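Local coordinates for rusticyanin (Thiobacillus ferrooxidans, PDB 2CAL), which carries electrons in the periplasm from cytochrome c552 to the A-type oxidase, using a single bound copper ion of the blue copper type, at residues 17-22 with 37-42; 69-75 with 122-128. The protein carries 1 engineered substitution. One frame throughout, in Å; residues are numbered along the deposited sequence. Where two conformers were deposited one is given.

Contact 1. Residues 17-22 with 37-42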
# COMPACT_ATOMS: atom_id res chain seq x y z
N MET A 17 -10.64 8.58 -4.51
CA MET A 17 -9.74 7.53 -4.90
C MET A 17 -9.87 6.29 -4.04
O MET A 17 -9.84 5.16 -4.51
CB MET A 17 -8.26 8.04 -4.86
CG MET A 17 -7.95 9.10 -5.90
SD MET A 17 -6.20 9.51 -6.13
CE MET A 17 -5.91 10.52 -4.69
N LEU A 18 -10.05 6.41 -2.72
CA LEU A 18 -10.14 5.26 -1.84
C LEU A 18 -11.29 4.34 -2.22
O LEU A 18 -11.21 3.12 -2.04
CB LEU A 18 -10.34 5.72 -0.41
CG LEU A 18 -9.19 6.48 0.23
CD1 LEU A 18 -9.64 7.07 1.57
CD2 LEU A 18 -8.01 5.53 0.44
N GLU A 19 -12.36 4.98 -2.72
CA GLU A 19 -13.56 4.24 -3.15
C GLU A 19 -13.36 3.52 -4.49
O GLU A 19 -14.27 2.81 -4.98
CB GLU A 19 -14.71 5.25 -3.20
CG GLU A 19 -15.05 5.87 -1.86
CD GLU A 19 -16.02 7.02 -1.86
OE1 GLU A 19 -16.39 7.52 -2.94
OE2 GLU A 19 -16.46 7.50 -0.79
N LYS A 20 -12.21 3.60 -5.15
CA LYS A 20 -11.97 2.93 -6.42
C LYS A 20 -11.25 1.58 -6.23
O LYS A 20 -10.89 1.00 -7.28
CB LYS A 20 -11.13 3.80 -7.35
CG LYS A 20 -11.80 4.95 -8.05
CD LYS A 20 -13.22 5.28 -7.84
CE LYS A 20 -13.62 6.61 -8.44
NZ LYS A 20 -14.20 7.46 -7.36
N ASP A 21 -11.00 1.19 -4.99
CA ASP A 21 -10.47 -0.15 -4.74
C ASP A 21 -11.53 -1.17 -5.19
O ASP A 21 -12.66 -1.17 -4.73
CB ASP A 21 -10.09 -0.30 -3.29
CG ASP A 21 -9.47 -1.63 -3.01
OD1 ASP A 21 -10.21 -2.65 -2.84
OD2 ASP A 21 -8.20 -1.74 -3.02
N THR A 22 -11.10 -2.09 -6.06
CA THR A 22 -12.04 -3.07 -6.65
C THR A 22 -12.11 -4.37 -5.88
O THR A 22 -12.69 -5.37 -6.37
CB THR A 22 -11.77 -3.25 -8.14
OG1 THR A 22 -10.41 -3.78 -8.33
CG2 THR A 22 -11.85 -1.98 -8.97
N VAL A 37 -6.84 -5.30 -11.87
CA VAL A 37 -7.41 -5.03 -10.55
C VAL A 37 -6.82 -3.71 -10.03
O VAL A 37 -5.71 -3.33 -10.41
CB VAL A 37 -7.23 -6.20 -9.61
CG1 VAL A 37 -7.74 -7.48 -10.27
CG2 VAL A 37 -5.75 -6.37 -9.19
N HIS A 38 -7.59 -3.04 -9.20
CA HIS A 38 -7.23 -1.69 -8.73
C HIS A 38 -7.17 -1.68 -7.22
O HIS A 38 -8.20 -1.78 -6.56
CB HIS A 38 -8.24 -0.68 -9.29
CG HIS A 38 -8.40 -0.85 -10.78
ND1 HIS A 38 -7.73 -0.08 -11.72
CD2 HIS A 38 -9.18 -1.67 -11.52
CE1 HIS A 38 -8.06 -0.45 -12.96
NE2 HIS A 38 -8.95 -1.44 -12.85
N VAL A 39 -5.96 -1.64 -6.68
CA VAL A 39 -5.68 -1.62 -5.25
C VAL A 39 -5.46 -0.15 -4.85
O VAL A 39 -4.56 0.48 -5.42
CB VAL A 39 -4.43 -2.43 -4.94
CG1 VAL A 39 -4.10 -2.34 -3.45
CG2 VAL A 39 -4.59 -3.89 -5.37
N VAL A 40 -6.24 0.32 -3.88
CA VAL A 40 -5.99 1.71 -3.41
C VAL A 40 -5.67 1.61 -1.93
O VAL A 40 -6.50 1.25 -1.09
CB VAL A 40 -7.17 2.65 -3.71
CG1 VAL A 40 -6.77 4.07 -3.28
CG2 VAL A 40 -7.55 2.61 -5.19
N ALA A 41 -4.41 1.94 -1.63
CA ALA A 41 -3.89 1.87 -0.28
C ALA A 41 -3.53 3.24 0.27
O ALA A 41 -3.08 4.10 -0.49
CB ALA A 41 -2.60 1.03 -0.27
N ALA A 42 -3.74 3.41 1.56
CA ALA A 42 -3.36 4.67 2.23
C ALA A 42 -2.58 4.37 3.48
O ALA A 42 -2.77 3.37 4.17
CB ALA A 42 -4.61 5.45 2.64
O HOH W 1 -9.11 1.82 -0.37

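Contact 2. Residues 69-75 with 122-128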
# COMPACT_ATOMS: atom_id res chain seq x y z
N ALA A 69 -3.19 -11.37 -13.40
CA ALA A 69 -3.82 -10.06 -13.43
C ALA A 69 -2.77 -8.96 -13.46
O ALA A 69 -1.68 -9.05 -12.87
CB ALA A 69 -4.70 -9.85 -12.20
N THR A 70 -3.12 -7.87 -14.15
CA THR A 70 -2.43 -6.60 -13.99
C THR A 70 -2.90 -5.92 -12.70
O THR A 70 -4.09 -5.83 -12.49
CB THR A 70 -2.69 -5.68 -15.17
OG1 THR A 70 -2.22 -6.35 -16.36
CG2 THR A 70 -1.97 -4.35 -15.05
N VAL A 71 -1.97 -5.48 -11.87
CA VAL A 71 -2.30 -4.88 -10.58
C VAL A 71 -1.93 -3.39 -10.69
O VAL A 71 -0.77 -3.04 -10.82
CB VAL A 71 -1.60 -5.55 -9.39
CG1 VAL A 71 -2.11 -4.93 -8.07
CG2 VAL A 71 -1.78 -7.06 -9.38
N ASP A 72 -2.94 -2.52 -10.64
CA ASP A 72 -2.71 -1.08 -10.65
C ASP A 72 -2.87 -0.63 -9.21
O ASP A 72 -3.96 -0.72 -8.62
CB ASP A 72 -3.73 -0.40 -11.56
CG ASP A 72 -3.46 -0.61 -13.03
OD1 ASP A 72 -2.38 -1.08 -13.49
OD2 ASP A 72 -4.39 -0.27 -13.80
N VAL A 73 -1.76 -0.19 -8.64
CA VAL A 73 -1.72 0.25 -7.24
C VAL A 73 -1.72 1.80 -7.22
O VAL A 73 -0.92 2.45 -7.89
CB VAL A 73 -0.47 -0.25 -6.51
CG1 VAL A 73 -0.50 0.18 -5.04
CG2 VAL A 73 -0.41 -1.78 -6.59
N THR A 74 -2.60 2.34 -6.42
CA THR A 74 -2.60 3.76 -6.05
C THR A 74 -2.25 3.83 -4.56
O THR A 74 -2.85 3.10 -3.76
CB THR A 74 -3.99 4.39 -6.25
OG1 THR A 74 -4.40 4.19 -7.62
CG2 THR A 74 -3.93 5.89 -5.97
N PHE A 75 -1.22 4.60 -4.22
CA PHE A 75 -0.81 4.76 -2.83
C PHE A 75 -0.86 6.23 -2.43
O PHE A 75 -0.31 7.07 -3.14
CB PHE A 75 0.63 4.22 -2.63
CG PHE A 75 1.18 4.49 -1.24
CD1 PHE A 75 0.56 4.04 -0.09
CD2 PHE A 75 2.34 5.25 -1.10
CE1 PHE A 75 1.05 4.30 1.16
CE2 PHE A 75 2.86 5.52 0.17
CZ PHE A 75 2.21 5.07 1.28
N THR A 122 0.61 8.46 -5.61
CA THR A 122 1.22 7.95 -6.84
C THR A 122 0.53 6.68 -7.30
O THR A 122 -0.23 6.05 -6.54
CB THR A 122 2.73 7.72 -6.63
OG1 THR A 122 3.36 7.54 -7.92
CG2 THR A 122 3.06 6.54 -5.78
N ASP A 123 0.77 6.35 -8.55
CA ASP A 123 0.24 5.15 -9.18
C ASP A 123 1.40 4.35 -9.77
O ASP A 123 2.27 4.93 -10.42
CB ASP A 123 -0.75 5.52 -10.26
CG ASP A 123 -2.11 5.88 -9.73
OD1 ASP A 123 -2.93 4.93 -9.53
OD2 ASP A 123 -2.31 7.09 -9.55
N PHE A 124 1.35 3.04 -9.61
CA PHE A 124 2.31 2.17 -10.34
C PHE A 124 1.57 0.88 -10.77
O PHE A 124 0.54 0.55 -10.18
CB PHE A 124 3.54 1.89 -9.53
CG PHE A 124 3.38 1.08 -8.28
CD1 PHE A 124 3.40 -0.30 -8.30
CD2 PHE A 124 3.21 1.69 -7.04
CE1 PHE A 124 3.25 -1.02 -7.12
CE2 PHE A 124 3.05 0.96 -5.89
CZ PHE A 124 3.06 -0.41 -5.90
N THR A 125 2.15 0.23 -11.75
CA THR A 125 1.59 -1.06 -12.21
C THR A 125 2.51 -2.19 -11.83
O THR A 125 3.73 -2.02 -11.64
CB THR A 125 1.39 -0.99 -13.72
OG1 THR A 125 0.49 -2.02 -14.15
CG2 THR A 125 2.65 -1.27 -14.52
N TRP A 126 1.99 -3.39 -11.73
CA TRP A 126 2.65 -4.56 -11.22
C TRP A 126 2.09 -5.79 -11.90
O TRP A 126 0.88 -5.95 -11.98
CB TRP A 126 2.49 -4.63 -9.69
CG TRP A 126 3.14 -5.77 -8.95
CD1 TRP A 126 4.40 -6.31 -9.20
CD2 TRP A 126 2.60 -6.51 -7.82
NE1 TRP A 126 4.63 -7.33 -8.30
CE2 TRP A 126 3.55 -7.48 -7.45
CE3 TRP A 126 1.40 -6.46 -7.10
CZ2 TRP A 126 3.33 -8.36 -6.41
CZ3 TRP A 126 1.18 -7.34 -6.08
CH2 TRP A 126 2.14 -8.28 -5.73
N HIS A 127 3.00 -6.64 -12.37
CA HIS A 127 2.66 -7.88 -13.07
C HIS A 127 3.36 -9.05 -12.36
O HIS A 127 4.34 -9.52 -12.94
CB HIS A 127 3.09 -7.81 -14.54
CG HIS A 127 2.31 -6.86 -15.39
ND1 HIS A 127 1.22 -7.30 -16.13
CD2 HIS A 127 2.48 -5.56 -15.67
CE1 HIS A 127 0.76 -6.25 -16.79
NE2 HIS A 127 1.47 -5.18 -16.53
N PRO A 128 2.92 -9.45 -11.17
CA PRO A 128 3.67 -10.47 -10.43
C PRO A 128 3.46 -11.90 -10.94
O PRO A 128 2.42 -12.27 -11.46
CB PRO A 128 3.04 -10.42 -9.03
CG PRO A 128 1.65 -9.92 -9.30
CD PRO A 128 1.76 -8.91 -10.41
O HOH W 2 0.38 -11.08 -13.09
O HOH W 3 -2.18 2.40 -10.54

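Contact 1. Residues 17-22 with 37-42
Asp21 and Thr22 run along one edge of strand 37-42 and meet its peptide groups with one backbone bond and two side-chain acceptors. The N-H of Val40 points nearly straight at Asp21 OD2 (3.0 Å from N to OD2, 164° at the hydrogen), meeting the lone pair that faces away from OD1. CG of Asp21 stands anti to the backbone N (chi1 -177°), which swings the carboxylate down onto the strand. Aspartate suits the place because both oxygens find donors: OD2 also binds the hydroxyl of Tyr32, and OD1 takes His56 ND1 and Gly23 N, so a buried charge would be well compensated. Thr22 grips His38 at both ends, its N donating to His38 O (3.0 Å) while its OG1 accepts from His38 N. A chi1 of 62° sets OG1 between the backbone N and the carbonyl carbon of Thr22, facing the N-H of His38.

The packing is tightest around Val40. Its branched end fits beneath the type I turn from Leu18 to Asp21, with CG1 3.5 Å from Met17 O and CG2 3.7 Å from Asp21 N; a compact, beta-branched residue lets both methyls lie against the backbone of the turn. Toward the helix, the fit is looser: Leu18 CD2 reaches Ala42 CB at 4.1 Å, and a water donates to both Leu18 O and Val40 O. On the solvent side, Thr22 CG2 leans obliquely on the His38 ring (3.7 Å to CD2). Lys20 touches mainly through its backbone, Lys20 O lying 3.7 Å from His38 CB, while its NZ turns back to Ala16 O.

Helix 11-18 thus ends in a turn whose exit is fastened along strand 36-43, an inner strand of one sheet of the cupredoxin beta-sandwich.

Contact 2. Residues 69-75 with 122-128
Val73 lies over one face of the Phe124 ring, its CB 3.8 Å from the centroid and 19° off the normal, a CH-pi contact displaced toward the CZ rim. CG of Phe124 sits between its own N and carbonyl carbon (chi1 66°), a torsion that folds the ring back across the neighbouring strand; both methyls of Val73 also touch its far carbons. On Trp126, Pro128 CG sits over the centre of one face, 3.5 Å above the plane, while Tyr133 meets the indole edge-to-face. Val71 CB approaches CE3 obliquely at 3.9 Å. Rigid proline and branched valines suit such rings, offering broad hydrocarbon surfaces that lose little freedom on packing. The His127 ring lies beside Thr70, its CE1 near OG1.

Beneath these groups the backbones form an antiparallel ladder, with Val73 and Phe124 exchanging both N-H...O bonds as a hydrogen-bonded pair. Trp126 N to Val71 O is weak by comparison. On the polar face, Thr74 OG1 donates to Asp123 OD1 over a short 2.5 Å, from the syn side but 33° out of the carboxylate plane; a water also lies 2.8 Å from Asp123 OD1. A valine in place of Thr74 would probably leave Asp123 OD1 without its hydroxyl partner and the carboxylate freer to turn into solvent.

Strand 70-77 lies within its sheet between antiparallel 119-126 and parallel 36-43, and strand 7-9 flanks 119-126 beyond. Thr122 OG1 is bonded to Thr5 O and Asp3 OD2. On the inner face, Val71 and Trp126 meet Ile65 of strand 62-65, Trp126 also Ile151 of strand 148-153, both in the opposing sheet, while the Phe75 side chain comes within about 4 Å of that of the copper ligand His84.

From the N terminus, the chain forms strand 7-9 at one margin of the sheet, then helix 11-18, passes through the short strands 24-26 and 29-31 of the other sheet, and returns as strand 36-43, where contact 1 closes a loop of 14 residues. Contact 2 opens only later, at residue 69, and closes after 46 residues that include the copper ligand His84. The two are therefore in series, neither nested nor crossed. They meet in space because strands 36-43 and 70-77 are parallel neighbours, probably hydrogen-bonded through Val37 N to Thr70 O and Val39 O to Thr74 N. Contact 1 ties the end of helix 11-18, and contact 2 strand 119-126, to the same sheet.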